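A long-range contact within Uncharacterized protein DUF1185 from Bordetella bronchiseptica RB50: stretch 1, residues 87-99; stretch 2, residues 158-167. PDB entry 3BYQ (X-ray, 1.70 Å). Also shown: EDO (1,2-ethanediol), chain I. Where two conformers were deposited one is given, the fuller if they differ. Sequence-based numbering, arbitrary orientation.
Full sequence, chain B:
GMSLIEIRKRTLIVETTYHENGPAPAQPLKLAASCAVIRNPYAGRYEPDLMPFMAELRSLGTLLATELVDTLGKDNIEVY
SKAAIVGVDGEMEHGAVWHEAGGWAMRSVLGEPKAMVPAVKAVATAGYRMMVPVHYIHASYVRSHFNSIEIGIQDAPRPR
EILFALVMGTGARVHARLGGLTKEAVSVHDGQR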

# COMPACT_ATOMS: atom_id res chain seq x y z
N GLY B 87 16.29 0.99 6.20
CA GLY B 87 15.64 -0.29 6.40
C GLY B 87 15.28 -0.55 7.83
O GLY B 87 15.84 0.10 8.77
N VAL B 88 14.39 -1.52 8.04
CA VAL B 88 13.81 -1.71 9.38
C VAL B 88 14.77 -2.13 10.48
O VAL B 88 14.41 -1.98 11.65
N ASP B 89 15.93 -2.68 10.12
CA ASP B 89 16.94 -3.04 11.13
C ASP B 89 17.86 -1.86 11.50
O ASP B 89 18.76 -2.03 12.31
N GLY B 90 17.64 -0.69 10.92
CA GLY B 90 18.43 0.49 11.20
C GLY B 90 17.68 1.44 12.11
O GLY B 90 16.75 1.05 12.80
N GLU B 91 18.13 2.69 12.10
CA GLU B 91 17.52 3.76 12.88
C GLU B 91 17.54 5.04 12.06
O GLU B 91 18.30 5.17 11.10
N MSE B 92 16.73 5.99 12.50
CA MSE B 92 16.57 7.27 11.81
C MSE B 92 17.91 7.96 11.65
O MSE B 92 18.18 8.56 10.62
N GLU B 93 18.74 7.86 12.68
CA GLU B 93 20.05 8.53 12.66
C GLU B 93 20.91 8.07 11.47
O GLU B 93 21.74 8.82 10.97
N HIS B 94 20.69 6.85 10.99
CA HIS B 94 21.45 6.33 9.84
C HIS B 94 21.08 7.04 8.53
O HIS B 94 21.81 7.02 7.55
N GLY B 95 19.88 7.61 8.51
CA GLY B 95 19.41 8.40 7.40
C GLY B 95 19.77 9.86 7.60
O GLY B 95 20.00 10.59 6.65
N ALA B 96 19.82 10.28 8.85
CA ALA B 96 20.07 11.67 9.17
C ALA B 96 21.45 12.16 8.77
O ALA B 96 21.69 13.36 8.62
N VAL B 97 22.36 11.21 8.59
CA VAL B 97 23.69 11.52 8.06
C VAL B 97 23.65 12.20 6.66
O VAL B 97 24.58 12.91 6.27
N TRP B 98 22.55 11.98 5.94
CA TRP B 98 22.38 12.50 4.58
C TRP B 98 22.12 14.01 4.51
O TRP B 98 22.30 14.62 3.49
N HIS B 99 21.68 14.61 5.61
CA HIS B 99 21.48 16.06 5.63
C HIS B 99 22.77 16.76 5.21
O HIS B 99 22.76 17.58 4.30
N ARG B 158 16.07 -3.05 2.00
CA ARG B 158 15.83 -4.29 2.71
C ARG B 158 16.27 -3.93 4.16
O ARG B 158 16.82 -2.87 4.39
N PRO B 159 15.97 -4.80 5.13
CA PRO B 159 16.17 -4.45 6.51
C PRO B 159 17.53 -3.86 6.89
O PRO B 159 17.59 -2.96 7.75
N ARG B 160 18.57 -4.35 6.24
CA ARG B 160 19.95 -3.98 6.56
C ARG B 160 20.59 -3.08 5.50
O ARG B 160 21.80 -3.08 5.31
N GLU B 161 19.74 -2.33 4.83
CA GLU B 161 20.13 -1.36 3.81
C GLU B 161 19.62 0.03 4.11
O GLU B 161 18.82 0.26 5.02
N ILE B 162 20.14 0.96 3.32
CA ILE B 162 19.68 2.36 3.33
C ILE B 162 19.59 2.85 1.89
O ILE B 162 20.43 2.47 1.05
N LEU B 163 18.51 3.57 1.61
CA LEU B 163 18.29 4.21 0.30
C LEU B 163 18.51 5.70 0.50
O LEU B 163 17.89 6.33 1.37
N PHE B 164 19.48 6.24 -0.22
CA PHE B 164 19.78 7.67 -0.21
C PHE B 164 19.43 8.26 -1.56
O PHE B 164 19.70 7.67 -2.58
N ALA B 165 18.86 9.47 -1.53
CA ALA B 165 18.40 10.12 -2.74
C ALA B 165 18.60 11.62 -2.78
O ALA B 165 18.57 12.31 -1.73
N LEU B 166 18.79 12.10 -4.01
CA LEU B 166 18.82 13.55 -4.26
C LEU B 166 17.79 13.81 -5.33
O LEU B 166 17.52 12.95 -6.19
N VAL B 167 17.24 15.01 -5.30
CA VAL B 167 16.27 15.47 -6.27
C VAL B 167 16.68 16.83 -6.81
O VAL B 167 17.12 17.69 -6.07

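The contact has a polar end, where two type I turns (G87 to G90 and R158 to E161) meet, and an aromatic end, where W98 lies on F164 of the strand 161-167. Together the two stretches bury 596 Å², summed over both sides.

At the turns the backbone supplies most of the donors and acceptors. G87 N donates to E161 O at 2.9 Å with an N-H...O angle of 151°, and D89 N donates to P159 O, also at 2.9 Å, with an angle of 144°. Each turn is closed internally as well, G90 N reaching G87 O at 2.9 Å and E161 N reaching R158 O at 3.0 Å. G87 comes this close because it lacks a side chain: an ideal CB would lie 2.1 Å from R158 O and 2.6 Å from P159 O, both clashes. Its CA instead makes a CA-H...O contact, G87 CA to R158 O, at 3.5 Å.

D89 points toward the second stretch as an m rotamer, with chi2 near 2°. Its OD2 accepts from R160 NH1 at 3.1 Å and 141°, a hydrogen bond that forms part of a salt bridge. The CA-to-CB bond of R160 points away, but its m, t, m chain through chi3 brings the end of the side chain nearer, with D89 OD2 near the guanidinium plane, at its edge. The same nitrogen also donates to the bound ethanediol, R160 NH1 to EDO O1, at 3.4 Å; the 177° angle is nearly linear, yet the length makes the bond weak. R160 NH2 is satisfied elsewhere in the structure. P159, with a C-gamma exo ring, packs its CB against V88 CG2 at 3.9 Å, V88 being an m rotamer, while P159 CG lies 3.6 Å from EDO C1. R158 points away; its backbone N donates to E161 OE1 at 2.9 Å and 168°, joining the two ends of their turn.

In the middle, I162 (m, t) points toward stretch 1, and its CD1 lies 4.0 Å from H94 CB. The H94 carbonyl is the unsatisfied acceptor: this contact buries it without a polar partner anywhere in the model. Its nearest neighbours across the contact are carbons, H94 O to F164 CZ at 3.5 Å, at the edge of the phenyl ring, and H94 O to I162 CD1 at 3.9 Å.

W98 (chi1 -161°, t) and F164 (chi1 -70°, m) both point inward. The six-membered ring of W98 and the F164 ring form an offset stack, with centroids 4.6 Å apart and planes at 25°. F164 CB sits 3.7 Å from the centroid of that W98 ring, only 7° off the normal, a CH-pi contact over the face. The indole also satisfies its donor: W98 NE1 gives its hydrogen to A165 O at 2.8 Å and 158°, with the oxygen near the ring plane. L166 (m, t) adds CG 4.0 Å from W98 CZ2, and V97 CG2 meets F164 CZ at 3.9 Å.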

# COMPACT_ATOMS: atom_id res chain seq x y z
CB VAL B 88 12.57 -2.62 9.43
CG1 VAL B 88 11.40 -1.98 8.75
CG2 VAL B 88 12.86 -4.02 8.93
CB ASP B 89 17.76 -4.26 10.70
CG ASP B 89 16.99 -5.56 10.78
OD1 ASP B 89 15.78 -5.57 11.13
OD2 ASP B 89 17.62 -6.60 10.47
CB GLU B 91 18.20 3.97 14.22
CG GLU B 91 19.63 4.43 14.14
CD GLU B 91 20.23 4.70 15.53
OE1 GLU B 91 19.83 5.69 16.20
OE2 GLU B 91 21.12 3.91 15.95
CB MSE B 92 15.61 8.18 12.60
CG MSE B 92 14.98 9.31 11.81
SE MSE B 92 13.81 8.74 10.36
CE MSE B 92 12.51 10.20 10.49
CB GLU B 93 20.78 8.38 13.99
CG GLU B 93 21.71 9.50 14.28
CD GLU B 93 20.98 10.77 14.62
OE1 GLU B 93 19.74 10.71 14.78
OE2 GLU B 93 21.66 11.82 14.77
CB HIS B 94 21.25 4.83 9.66
CG HIS B 94 21.71 4.01 10.82
ND1 HIS B 94 21.17 2.77 11.09
CD2 HIS B 94 22.63 4.25 11.79
CE1 HIS B 94 21.75 2.28 12.18
NE2 HIS B 94 22.64 3.17 12.63
CB ALA B 96 19.79 11.94 10.65
CB VAL B 97 24.59 10.26 7.92
CG1 VAL B 97 24.97 9.69 9.29
CG2 VAL B 97 23.92 9.19 7.02
CB TRP B 98 21.27 11.73 3.89
CG TRP B 98 21.25 11.81 2.36
CD1 TRP B 98 20.22 12.26 1.58
CD2 TRP B 98 22.29 11.42 1.47
NE1 TRP B 98 20.56 12.15 0.24
CE2 TRP B 98 21.83 11.66 0.15
CE3 TRP B 98 23.56 10.88 1.65
CZ2 TRP B 98 22.58 11.34 -0.96
CZ3 TRP B 98 24.30 10.59 0.57
CH2 TRP B 98 23.82 10.84 -0.74
CB HIS B 99 20.98 16.53 6.98
CG HIS B 99 19.55 16.17 7.25
ND1 HIS B 99 18.49 16.85 6.69
CD2 HIS B 99 19.01 15.22 8.07
CE1 HIS B 99 17.36 16.31 7.11
NE2 HIS B 99 17.64 15.33 7.96
CB ARG B 158 16.55 -5.45 2.04
CG ARG B 158 15.92 -5.66 0.66
CD ARG B 158 16.53 -6.78 -0.02
NE ARG B 158 16.08 -6.87 -1.40
CZ ARG B 158 16.44 -7.86 -2.23
NH1 ARG B 158 17.16 -8.89 -1.80
NH2 ARG B 158 16.06 -7.80 -3.47
CB PRO B 159 15.91 -5.78 7.22
CG PRO B 159 14.82 -6.41 6.39
CD PRO B 159 15.21 -6.06 4.97
CB ARG B 160 20.76 -5.27 6.81
CG ARG B 160 20.18 -6.08 7.97
CD ARG B 160 20.92 -7.35 8.25
NE ARG B 160 20.52 -8.40 7.34
CZ ARG B 160 19.31 -8.94 7.34
NH1 ARG B 160 18.35 -8.49 8.15
NH2 ARG B 160 19.04 -9.90 6.48
CB GLU B 161 19.62 -1.76 2.44
CG GLU B 161 20.09 -3.11 1.99
CD GLU B 161 19.63 -3.46 0.62
OE1 GLU B 161 18.42 -3.23 0.32
OE2 GLU B 161 20.44 -4.04 -0.15
CB ILE B 162 20.62 3.35 4.06
CG1 ILE B 162 21.03 2.84 5.45
CG2 ILE B 162 19.95 4.77 4.16
CD1 ILE B 162 22.33 3.51 6.04
CB LEU B 163 16.86 3.92 -0.20
CG LEU B 163 16.52 4.41 -1.63
CD1 LEU B 163 15.23 3.70 -2.10
CD2 LEU B 163 16.30 5.91 -1.66
CB PHE B 164 21.27 7.91 0.07
CG PHE B 164 21.70 7.57 1.49
CD1 PHE B 164 21.19 8.30 2.56
CD2 PHE B 164 22.65 6.61 1.75
CE1 PHE B 164 21.59 8.05 3.86
CE2 PHE B 164 23.07 6.34 3.06
CZ PHE B 164 22.52 7.07 4.11
CB ALA B 165 16.88 9.83 -2.91
CB LEU B 166 20.18 14.01 -4.74
CG LEU B 166 21.33 13.89 -3.73
CD1 LEU B 166 22.64 14.34 -4.34
CD2 LEU B 166 21.02 14.67 -2.48
CB VAL B 167 14.86 15.59 -5.65
CG1 VAL B 167 13.84 16.16 -6.67
CG2 VAL B 167 14.40 14.24 -5.10
C1 EDO I . 14.49 -9.03 8.79
O1 EDO I . 15.24 -9.96 7.99
C2 EDO I . 14.35 -9.58 10.19
O2 EDO I . 13.68 -10.84 10.11